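Local coordinates for protein arabinan endo-1,5-alpha-l-arabinosidase A (Cellvibrio cellulosa, PDB 1GYE) that hydrolyses alpha-1,5-linked arabinofuranosyl bonds of linear arabinan, a plant cell-wall polysaccharide, releasing almost exclusively arabinotriose, at residues G84-A89 with S116-D121; G143-G148 with S182-A187; S169-E174 with A187-P192. One frame throughout, in Å; residues are numbered along the deposited sequence.

Interaction 1: G84-A89 with S116-D121; sequences GKNTSA and SVPQRD. With AHR (alpha-L-arabinofuranose), chain B; AHR (alpha-L-arabinofuranose), chain C.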
loop_
_atom_site.group_PDB
_atom_site.type_symbol
_atom_site.label_atom_id
_atom_site.label_comp_id
_atom_site.label_asym_id
_atom_site.label_seq_id
_atom_site.Cartn_x
_atom_site.Cartn_y
_atom_site.Cartn_z
ATOM N N GLY A 84 14.814 4.153 6.802
ATOM C CA GLY A 84 15.495 3.144 7.584
ATOM C C GLY A 84 15.252 3.163 9.094
ATOM O O GLY A 84 16.027 2.545 9.825
ATOM N N LYS A 85 14.227 3.884 9.545
ATOM C CA LYS A 85 13.906 3.967 10.965
ATOM C C LYS A 85 12.476 3.536 11.165
ATOM O O LYS A 85 11.666 3.606 10.211
ATOM C CB LYS A 85 14.049 5.387 11.464
ATOM C CG LYS A 85 15.470 5.921 11.304
ATOM C CD LYS A 85 15.660 7.214 12.060
ATOM C CE LYS A 85 17.099 7.785 11.881
ATOM N NZ LYS A 85 18.045 6.836 12.515
ATOM N N ASN A 86 12.163 3.063 12.379
ATOM C CA ASN A 86 10.755 2.787 12.684
ATOM C C ASN A 86 10.146 3.812 13.671
ATOM O O ASN A 86 9.164 3.509 14.398
ATOM C CB ASN A 86 10.506 1.317 13.066
ATOM C CG ASN A 86 11.080 0.952 14.453
ATOM O OD1 ASN A 86 12.115 1.481 14.906
ATOM N ND2 ASN A 86 10.370 0.066 15.145
ATOM N N THR A 87 10.701 5.031 13.667
ATOM C CA THR A 87 9.993 6.159 14.237
ATOM C C THR A 87 8.954 6.533 13.180
ATOM O O THR A 87 9.235 7.319 12.244
ATOM C CB THR A 87 10.913 7.354 14.458
ATOM O OG1 THR A 87 11.515 7.664 13.199
ATOM C CG2 THR A 87 12.103 7.018 15.422
ATOM N N SER A 88 7.759 5.970 13.329
ATOM C CA SER A 88 6.766 6.071 12.289
ATOM C C SER A 88 5.369 6.085 12.884
ATOM O O SER A 88 5.153 5.551 13.987
ATOM C CB SER A 88 6.889 4.876 11.333
ATOM O OG SER A 88 8.182 4.812 10.762
ATOM N N ALA A 89 4.421 6.665 12.140
ATOM C CA ALA A 89 3.008 6.558 12.505
ATOM C C ALA A 89 2.136 6.618 11.278
ATOM O O ALA A 89 2.493 7.211 10.260
ATOM C CB ALA A 89 2.617 7.607 13.464
ATOM N N SER A 116 4.788 3.319 15.745
ATOM C CA SER A 116 5.771 2.373 16.232
ATOM C C SER A 116 6.857 3.174 16.895
ATOM O O SER A 116 7.123 4.315 16.487
ATOM C CB SER A 116 6.369 1.580 15.102
ATOM O OG SER A 116 6.835 2.457 14.084
ATOM N N VAL A 117 7.500 2.559 17.894
ATOM C CA VAL A 117 8.583 3.173 18.690
ATOM C C VAL A 117 9.835 2.250 18.748
ATOM O O VAL A 117 9.754 1.050 19.140
ATOM C CB VAL A 117 8.080 3.425 20.137
ATOM C CG1 VAL A 117 9.191 3.964 21.069
ATOM C CG2 VAL A 117 6.834 4.366 20.134
ATOM N N PRO A 118 10.991 2.788 18.391
ATOM C CA PRO A 118 12.234 2.002 18.381
ATOM C C PRO A 118 12.423 1.323 19.714
ATOM O O PRO A 118 12.229 2.025 20.714
ATOM C CB PRO A 118 13.317 3.091 18.235
ATOM C CG PRO A 118 12.630 4.130 17.451
ATOM C CD PRO A 118 11.221 4.193 18.006
ATOM N N GLN A 119 12.838 0.041 19.734
ATOM C CA GLN A 119 13.092 -0.712 20.978
ATOM C C GLN A 119 11.825 -1.219 21.666
ATOM O O GLN A 119 11.840 -2.243 22.410
ATOM C CB GLN A 119 13.949 0.043 21.968
ATOM C CG GLN A 119 15.336 0.547 21.428
ATOM C CD GLN A 119 16.356 -0.602 21.232
ATOM O OE1 GLN A 119 16.471 -1.524 22.076
ATOM N NE2 GLN A 119 17.066 -0.565 20.120
ATOM N N ARG A 120 10.710 -0.559 21.439
ATOM C CA ARG A 120 9.482 -1.100 21.991
ATOM C C ARG A 120 8.831 -2.069 20.987
ATOM O O ARG A 120 8.432 -3.160 21.367
ATOM C CB ARG A 120 8.522 0.018 22.340
ATOM C CG ARG A 120 7.171 -0.459 22.937
ATOM C CD ARG A 120 6.102 0.647 23.021
ATOM N NE ARG A 120 5.604 0.918 21.693
ATOM C CZ ARG A 120 4.712 1.847 21.384
ATOM N NH1 ARG A 120 4.231 2.638 22.333
ATOM N NH2 ARG A 120 4.295 1.978 20.115
ATOM N N ASP A 121 8.751 -1.665 19.720
ATOM C CA ASP A 121 8.056 -2.444 18.713
ATOM C C ASP A 121 8.927 -3.127 17.691
ATOM O O ASP A 121 9.850 -2.522 17.169
ATOM C CB ASP A 121 7.064 -1.544 17.978
ATOM C CG ASP A 121 6.120 -0.828 18.931
ATOM O OD1 ASP A 121 5.620 -1.477 19.898
ATOM O OD2 ASP A 121 5.875 0.398 18.815
HETATM O O5 AHR B . 19.349 1.619 5.784
HETATM C C5 AHR B . 18.753 2.761 6.422
HETATM C C4 AHR B . 19.817 3.603 7.112
HETATM O O4 AHR B . 19.432 3.744 8.481
HETATM C C3 AHR B . 19.864 5.036 6.576
HETATM O O3 AHR B . 21.044 5.346 5.835
HETATM C C2 AHR B . 19.834 5.886 7.815
HETATM O O2 AHR B . 19.339 7.191 7.513
HETATM C C1 AHR B . 18.870 5.048 8.621
HETATM O O1 AHR B . 18.767 5.421 9.990
HETATM O O5 AHR C . 11.727 2.309 1.885
HETATM C C5 AHR C . 11.192 1.910 3.106
HETATM C C4 AHR C . 12.373 1.960 4.020
HETATM O O4 AHR C . 13.095 0.748 3.909
HETATM C C3 AHR C . 11.833 2.095 5.410
HETATM O O3 AHR C . 12.430 3.267 5.953
HETATM C C2 AHR C . 12.297 0.853 6.123
HETATM O O2 AHR C . 11.129 0.131 6.509
HETATM C C1 AHR C . 13.178 0.099 5.155
HETATM O O HOH W 1 12.223 -1.327 17.348
#
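Ser88 of strand 88-95 and Ser116 of strand 108-116 form an antiparallel hydrogen-bonded pair. Ser116 N donates to Ser88 O at 2.9 Å. Thr87 lies nearest Val117, and Asn86 nearest Pro118.

Ser116 OG donates to Asn86 O at 2.6 Å, arriving 32° off the carbonyl plane. Its chi1 of 51° turns the hydroxyl in between the backbone N and the carbonyl carbon. The same OG is also bonded to Ala125 N. The Asn86 side chain slides past Pro118, with OD1 lying 3.5 Å from Pro118 CA. Its ND2 makes a weak bond to Asp121 O (3.3 Å) and bonds Trp123 O more strongly. Water 1 joins Asn86 ND2, Gln119 N and Asp121 O. Thr87 CG2 rests on Pro118 CG at 3.6 Å.

Within 116-121, Arg120 NE and NH2 grip Asp121 OD2 side-on, NH2 at 2.6 Å. Val117 N reaches the same oxygen from the anti side. Val117 CG2 covers one face of the guanidinium.

On the sugar side, Gly84 N donates to O3 of the chain C arabinofuranose (2.7 Å), and Lys85 NZ to O1 of chain B. The contact is thus mainly polar: Ser116 holds the carbonyls of Asn86 and Ser88, while the Asn86 amide and the water hold the Asp121 carbonyl, just beyond the sugar-binding Gly84 and Lys85.

Interaction 2: G143-G148 with S182-A187; sequences GSFWGG and SQAGSA. With AHR (alpha-L-arabinofuranose), chain C; AHR (alpha-L-arabinofuranose), chain D.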
loop_
_atom_site.group_PDB
_atom_site.type_symbol
_atom_site.label_atom_id
_atom_site.label_comp_id
_atom_site.label_asym_id
_atom_site.label_seq_id
_atom_site.Cartn_x
_atom_site.Cartn_y
_atom_site.Cartn_z
ATOM N N GLY A 143 3.006 -2.497 7.414
ATOM C CA GLY A 143 4.335 -2.897 7.849
ATOM C C GLY A 143 5.427 -2.879 6.799
ATOM O O GLY A 143 5.170 -2.790 5.578
ATOM N N SER A 144 6.651 -2.982 7.281
ATOM C CA SER A 144 7.844 -2.919 6.438
ATOM C C SER A 144 9.047 -3.370 7.268
ATOM O O SER A 144 9.281 -2.786 8.318
ATOM C CB SER A 144 8.053 -1.472 6.049
ATOM O OG SER A 144 9.203 -1.286 5.258
ATOM N N PHE A 145 9.766 -4.414 6.844
ATOM C CA PHE A 145 10.946 -4.898 7.565
ATOM C C PHE A 145 10.656 -5.186 9.045
ATOM O O PHE A 145 9.491 -5.471 9.420
ATOM C CB PHE A 145 12.068 -3.884 7.442
ATOM C CG PHE A 145 12.619 -3.801 6.081
ATOM C CD1 PHE A 145 11.842 -3.289 5.036
ATOM C CD2 PHE A 145 13.888 -4.287 5.796
ATOM C CE1 PHE A 145 12.350 -3.226 3.705
ATOM C CE2 PHE A 145 14.418 -4.191 4.474
ATOM C CZ PHE A 145 13.636 -3.665 3.433
ATOM N N TRP A 146 11.681 -5.101 9.896
ATOM C CA TRP A 146 11.502 -5.482 11.292
ATOM C C TRP A 146 10.799 -6.826 11.314
ATOM O O TRP A 146 11.239 -7.703 10.589
ATOM C CB TRP A 146 10.749 -4.405 12.080
ATOM C CG TRP A 146 11.691 -3.304 12.496
ATOM C CD1 TRP A 146 12.368 -3.229 13.665
ATOM C CD2 TRP A 146 12.101 -2.161 11.718
ATOM N NE1 TRP A 146 13.168 -2.108 13.681
ATOM C CE2 TRP A 146 13.024 -1.430 12.503
ATOM C CE3 TRP A 146 11.793 -1.692 10.437
ATOM C CZ2 TRP A 146 13.625 -0.252 12.074
ATOM C CZ3 TRP A 146 12.385 -0.507 9.998
ATOM C CH2 TRP A 146 13.312 0.196 10.817
ATOM N N GLY A 147 9.741 -6.999 12.128
ATOM C CA GLY A 147 9.135 -8.293 12.286
ATOM C C GLY A 147 7.999 -8.506 11.322
ATOM O O GLY A 147 7.183 -9.417 11.505
ATOM N N GLY A 148 7.918 -7.689 10.291
ATOM C CA GLY A 148 7.086 -8.006 9.147
ATOM C C GLY A 148 5.700 -7.402 9.140
ATOM O O GLY A 148 5.515 -6.284 9.607
ATOM N N SER A 182 16.483 -1.374 16.766
ATOM C CA SER A 182 16.338 -0.158 15.984
ATOM C C SER A 182 16.689 -0.340 14.487
ATOM O O SER A 182 16.403 0.553 13.687
ATOM C CB SER A 182 17.113 0.986 16.625
ATOM O OG SER A 182 16.544 1.326 17.889
ATOM N N GLN A 183 17.255 -1.502 14.129
ATOM C CA GLN A 183 17.637 -1.791 12.755
ATOM C C GLN A 183 16.535 -2.483 11.979
ATOM O O GLN A 183 15.948 -3.488 12.416
ATOM C CB GLN A 183 18.878 -2.693 12.666
ATOM C CG GLN A 183 20.037 -2.252 13.413
ATOM C CD GLN A 183 20.777 -1.184 12.711
ATOM O OE1 GLN A 183 20.697 -1.058 11.496
ATOM N NE2 GLN A 183 21.527 -0.429 13.454
ATOM N N ALA A 184 16.311 -1.997 10.775
ATOM C CA ALA A 184 15.324 -2.632 9.874
ATOM C C ALA A 184 15.586 -4.122 9.649
ATOM O O ALA A 184 14.633 -4.890 9.461
ATOM C CB ALA A 184 15.252 -1.902 8.539
ATOM N N GLY A 185 16.859 -4.519 9.668
ATOM C CA GLY A 185 17.194 -5.923 9.528
ATOM C C GLY A 185 17.184 -6.422 8.080
ATOM O O GLY A 185 17.165 -5.624 7.131
ATOM N N SER A 186 17.111 -7.738 7.888
ATOM C CA SER A 186 17.260 -8.261 6.551
ATOM C C SER A 186 15.980 -8.873 6.031
ATOM O O SER A 186 15.976 -9.461 4.938
ATOM C CB SER A 186 18.428 -9.269 6.470
ATOM O OG SER A 186 17.903 -10.542 6.879
ATOM N N ALA A 187 14.886 -8.709 6.783
ATOM C CA ALA A 187 13.561 -9.158 6.334
ATOM C C ALA A 187 13.033 -8.224 5.260
ATOM O O ALA A 187 12.273 -7.282 5.538
ATOM C CB ALA A 187 12.604 -9.206 7.505
HETATM O O5 AHR C . 11.727 2.309 1.885
HETATM C C5 AHR C . 11.192 1.910 3.106
HETATM C C4 AHR C . 12.373 1.960 4.020
HETATM O O4 AHR C . 13.095 0.748 3.909
HETATM C C3 AHR C . 11.833 2.095 5.410
HETATM O O3 AHR C . 12.430 3.267 5.953
HETATM C C2 AHR C . 12.297 0.853 6.123
HETATM O O2 AHR C . 11.129 0.131 6.509
HETATM C C1 AHR C . 13.178 0.099 5.155
HETATM O O5 AHR D . 14.495 0.339 5.608
HETATM C C5 AHR D . 15.455 -0.388 4.845
HETATM C C4 AHR D . 16.819 -0.178 5.460
HETATM O O4 AHR D . 17.177 1.142 5.128
HETATM C C3 AHR D . 17.906 -1.042 4.851
HETATM O O3 AHR D . 18.527 -1.878 5.824
HETATM C C2 AHR D . 18.981 -0.124 4.326
HETATM O O2 AHR D . 18.992 -0.208 2.902
HETATM C C1 AHR D . 18.532 1.248 4.689
HETATM O O HOH W 2 13.877 -7.573 10.054
#
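Trp146 N donates to Ala184 O at 3.0 Å, the one direct hydrogen bond between 143-148 and 182-187. It lies in the carbonyl plane, on a lone pair. Water 2 bridges the same region, donating to both Trp146 O and Ala184 O. Ala184 O therefore receives two donors. The indole NE1 passes Gln183 O at a poor angle and bonds Asp181 O instead. Phe145 CA adds a CA-H...O contact to Ala187 O.

The apolar contacts centre on Ala184. Its CA sits over the six-membered ring of Trp146, 3.4 Å from the centroid and 3° off the ring normal, a CH-pi contact. Its CB packs on Trp146 CZ3 at 3.5 Å. Gln183 O lies over the same face, toward the NE1 side. Trp146 CG is anti to its carbonyl carbon (chi1 -81°), which lays this indole face on Gln183 and Ala184, with Ser182 O at the CZ2 edge. Ala184 CB also touches Phe145 CD2.

Residues 145-148 form a type II' beta turn, closed by Gly148 N to Phe145 O. It is the hairpin turn between strands 138-142 and 149-153 of one propeller blade. The turn sets Phe145 and Trp146 beside the bound arabinohexaose.

The Phe145 ring is held between ligand and protein. C1 of the chain C arabinofuranose lies 3.6 Å above one face, with C5 of chain D over the same face. Ala187 O lies over the opposite face, and Ala184 O and Gly185 O are at the edge. O2 of chain C donates to Ser144 OG at 2.7 Å. That hydroxyl also bonds Glu190 OE1. The same O2 lies at the edge of the Trp146 ring.

Interaction 3: S169-E174 with A187-P192; sequences SIAKLE and AQIEAP. With AHR (alpha-L-arabinofuranose), chain E.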
loop_
_atom_site.group_PDB
_atom_site.type_symbol
_atom_site.label_atom_id
_atom_site.label_comp_id
_atom_site.label_asym_id
_atom_site.label_seq_id
_atom_site.Cartn_x
_atom_site.Cartn_y
_atom_site.Cartn_z
ATOM N N SER A 169 -0.232 -11.409 13.189
ATOM C CA SER A 169 0.799 -11.429 12.183
ATOM C C SER A 169 0.240 -12.074 10.920
ATOM O O SER A 169 -0.376 -13.154 10.990
ATOM C CB SER A 169 1.943 -12.315 12.657
ATOM O OG SER A 169 2.531 -11.675 13.730
ATOM N N ILE A 170 0.539 -11.482 9.770
ATOM C CA ILE A 170 0.163 -12.085 8.494
ATOM C C ILE A 170 1.306 -12.490 7.523
ATOM O O ILE A 170 1.142 -13.484 6.759
ATOM C CB ILE A 170 -0.917 -11.237 7.813
ATOM C CG1 ILE A 170 -0.382 -9.848 7.465
ATOM C CG2 ILE A 170 -2.122 -11.137 8.714
ATOM C CD1 ILE A 170 -1.423 -8.947 6.775
ATOM N N ALA A 171 2.450 -11.779 7.528
ATOM C CA ALA A 171 3.608 -12.249 6.761
ATOM C C ALA A 171 4.913 -11.828 7.374
ATOM O O ALA A 171 4.985 -10.724 7.956
ATOM C CB ALA A 171 3.534 -11.777 5.351
ATOM N N LYS A 172 5.961 -12.668 7.229
ATOM C CA LYS A 172 7.242 -12.360 7.879
ATOM C C LYS A 172 8.417 -12.979 7.167
ATOM O O LYS A 172 8.252 -13.970 6.427
ATOM C CB LYS A 172 7.292 -12.915 9.298
ATOM C CG LYS A 172 6.230 -12.417 10.303
ATOM C CD LYS A 172 6.602 -13.034 11.648
ATOM C CE LYS A 172 5.448 -13.311 12.539
ATOM N NZ LYS A 172 5.638 -14.605 13.273
ATOM N N LEU A 173 9.611 -12.396 7.403
ATOM C CA LEU A 173 10.865 -13.103 7.056
ATOM C C LEU A 173 11.779 -13.178 8.258
ATOM O O LEU A 173 11.517 -12.537 9.254
ATOM C CB LEU A 173 11.569 -12.526 5.837
ATOM C CG LEU A 173 10.641 -12.377 4.613
ATOM C CD1 LEU A 173 11.114 -11.287 3.617
ATOM C CD2 LEU A 173 10.410 -13.700 3.883
ATOM N N GLU A 174 12.848 -13.958 8.155
ATOM C CA GLU A 174 13.651 -14.348 9.291
ATOM C C GLU A 174 14.206 -13.110 9.910
ATOM O O GLU A 174 14.561 -12.188 9.211
ATOM C CB GLU A 174 14.817 -15.230 8.815
ATOM C CG GLU A 174 15.642 -15.922 9.908
ATOM C CD GLU A 174 14.740 -16.607 10.967
ATOM O OE1 GLU A 174 14.561 -17.860 10.859
ATOM O OE2 GLU A 174 14.196 -15.897 11.881
ATOM N N ALA A 187 14.886 -8.709 6.783
ATOM C CA ALA A 187 13.561 -9.158 6.334
ATOM C C ALA A 187 13.033 -8.224 5.260
ATOM O O ALA A 187 12.273 -7.282 5.538
ATOM C CB ALA A 187 12.604 -9.206 7.505
ATOM N N GLN A 188 13.423 -8.447 4.014
ATOM C CA GLN A 188 12.977 -7.495 2.973
ATOM C C GLN A 188 11.543 -7.732 2.464
ATOM O O GLN A 188 11.318 -8.284 1.365
ATOM C CB GLN A 188 13.983 -7.447 1.833
ATOM C CG GLN A 188 15.425 -7.209 2.344
ATOM C CD GLN A 188 16.479 -7.424 1.277
ATOM O OE1 GLN A 188 17.619 -7.007 1.444
ATOM N NE2 GLN A 188 16.104 -8.050 0.172
ATOM N N ILE A 189 10.584 -7.294 3.273
ATOM C CA ILE A 189 9.149 -7.444 2.986
ATOM C C ILE A 189 8.408 -6.180 3.411
ATOM O O ILE A 189 8.687 -5.586 4.492
ATOM C CB ILE A 189 8.576 -8.655 3.721
ATOM C CG1 ILE A 189 7.110 -8.823 3.488
ATOM C CG2 ILE A 189 8.774 -8.571 5.269
ATOM C CD1 ILE A 189 6.637 -10.160 4.109
ATOM N N GLU A 190 7.486 -5.752 2.555
ATOM C CA GLU A 190 6.612 -4.641 2.884
ATOM C C GLU A 190 5.311 -4.619 2.146
ATOM O O GLU A 190 5.067 -5.386 1.229
ATOM C CB GLU A 190 7.276 -3.258 2.692
ATOM C CG GLU A 190 8.372 -3.081 1.642
ATOM C CD GLU A 190 9.068 -1.694 1.703
ATOM O OE1 GLU A 190 8.626 -0.778 2.458
ATOM O OE2 GLU A 190 10.075 -1.489 0.980
ATOM N N ALA A 191 4.459 -3.701 2.560
ATOM C CA ALA A 191 3.473 -3.126 1.659
ATOM C C ALA A 191 2.374 -4.096 1.370
ATOM O O ALA A 191 2.142 -4.427 0.192
ATOM C CB ALA A 191 4.144 -2.682 0.368
ATOM N N PRO A 192 1.698 -4.553 2.428
ATOM C CA PRO A 192 0.632 -5.531 2.291
ATOM C C PRO A 192 -0.509 -4.889 1.578
ATOM O O PRO A 192 -0.626 -3.669 1.562
ATOM C CB PRO A 192 0.195 -5.793 3.733
ATOM C CG PRO A 192 0.585 -4.527 4.483
ATOM C CD PRO A 192 1.872 -4.115 3.826
HETATM O O5 AHR E . 9.866 6.923 0.492
HETATM C C5 AHR E . 9.493 5.647 -0.010
HETATM C C4 AHR E . 9.354 4.701 1.140
HETATM O O4 AHR E . 10.673 4.216 1.295
HETATM C C3 AHR E . 8.493 3.499 0.825
HETATM O O3 AHR E . 7.238 3.518 1.485
HETATM C C2 AHR E . 9.324 2.360 1.357
HETATM O O2 AHR E . 9.022 1.170 0.633
HETATM C C1 AHR E . 10.716 2.830 1.033
#
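Leu173 and Ala187 mark the closest approach of the two backbones, with CA atoms 4.8 Å apart, and no hydrogen bond joins 169-174 to 187-192. The contact is apolar packing between the chain leaving strand 167-171 and the chain entering strand 189-197.

Leu173 does most of the touching. Its CB lies against Ala187 CB at 3.9 Å. Its CD1 reaches Ile189 CB at 3.7 Å and comes equally close to Gln188 N. The Leu173 and Ile189 side chains cross at a slant. Ile189 is extended, with CG1 anti to the backbone N (chi1 178°). This carries CD1 over to Ala171 CB, 3.7 Å away. Glu174 O approaches Ala187 CB. Gln188 centres an inverse gamma turn, closed by Ile189 N to Ala187 O at 2.8 Å, where the chain enters its strand.

Ile189 points toward 169-174. Glu190, the likely proton donor, follows directly and lies well away from 169-174. Its OE1 accepts from O2 of the chain E arabinofuranose at 2.7 Å.

Strand 167-171 is the outermost strand of one four-stranded sheet, and strand 189-197 is the innermost of the next in the five-bladed propeller. Ile170 and Ala171 both face Leu149 of strand 149-153 in a classic beta bulge. Leu149 also touches Ile189 and Pro192. Leu203 of strand 200-207 meets Ile170 and Pro192, so side chains of both sheets interleave here.

Overall arrangement
All three contacts include residues that touch the bound arabinohexaose. Interactions 1 and 2 have centres 10 Å apart and both touch the chain C arabinofuranose. They also meet directly: Trp146 CH2 packs 3.5 Å from Asn86 N, and Gln119 NE2 is hydrogen-bonded to Ser182 OG at 3.0 Å. Interactions 2 and 3 are closer, with centres 8 Å apart, and share Ala187. Hydrogen bonds from Phe145 N to Ile189 O (2.8 Å) and between Ser144 OG and Glu190 OE1 (2.9 Å) link them, connecting a substrate-binding serine to the likely proton donor. Interactions 1 and 3 do not touch; their nearest atoms are about 9 Å apart.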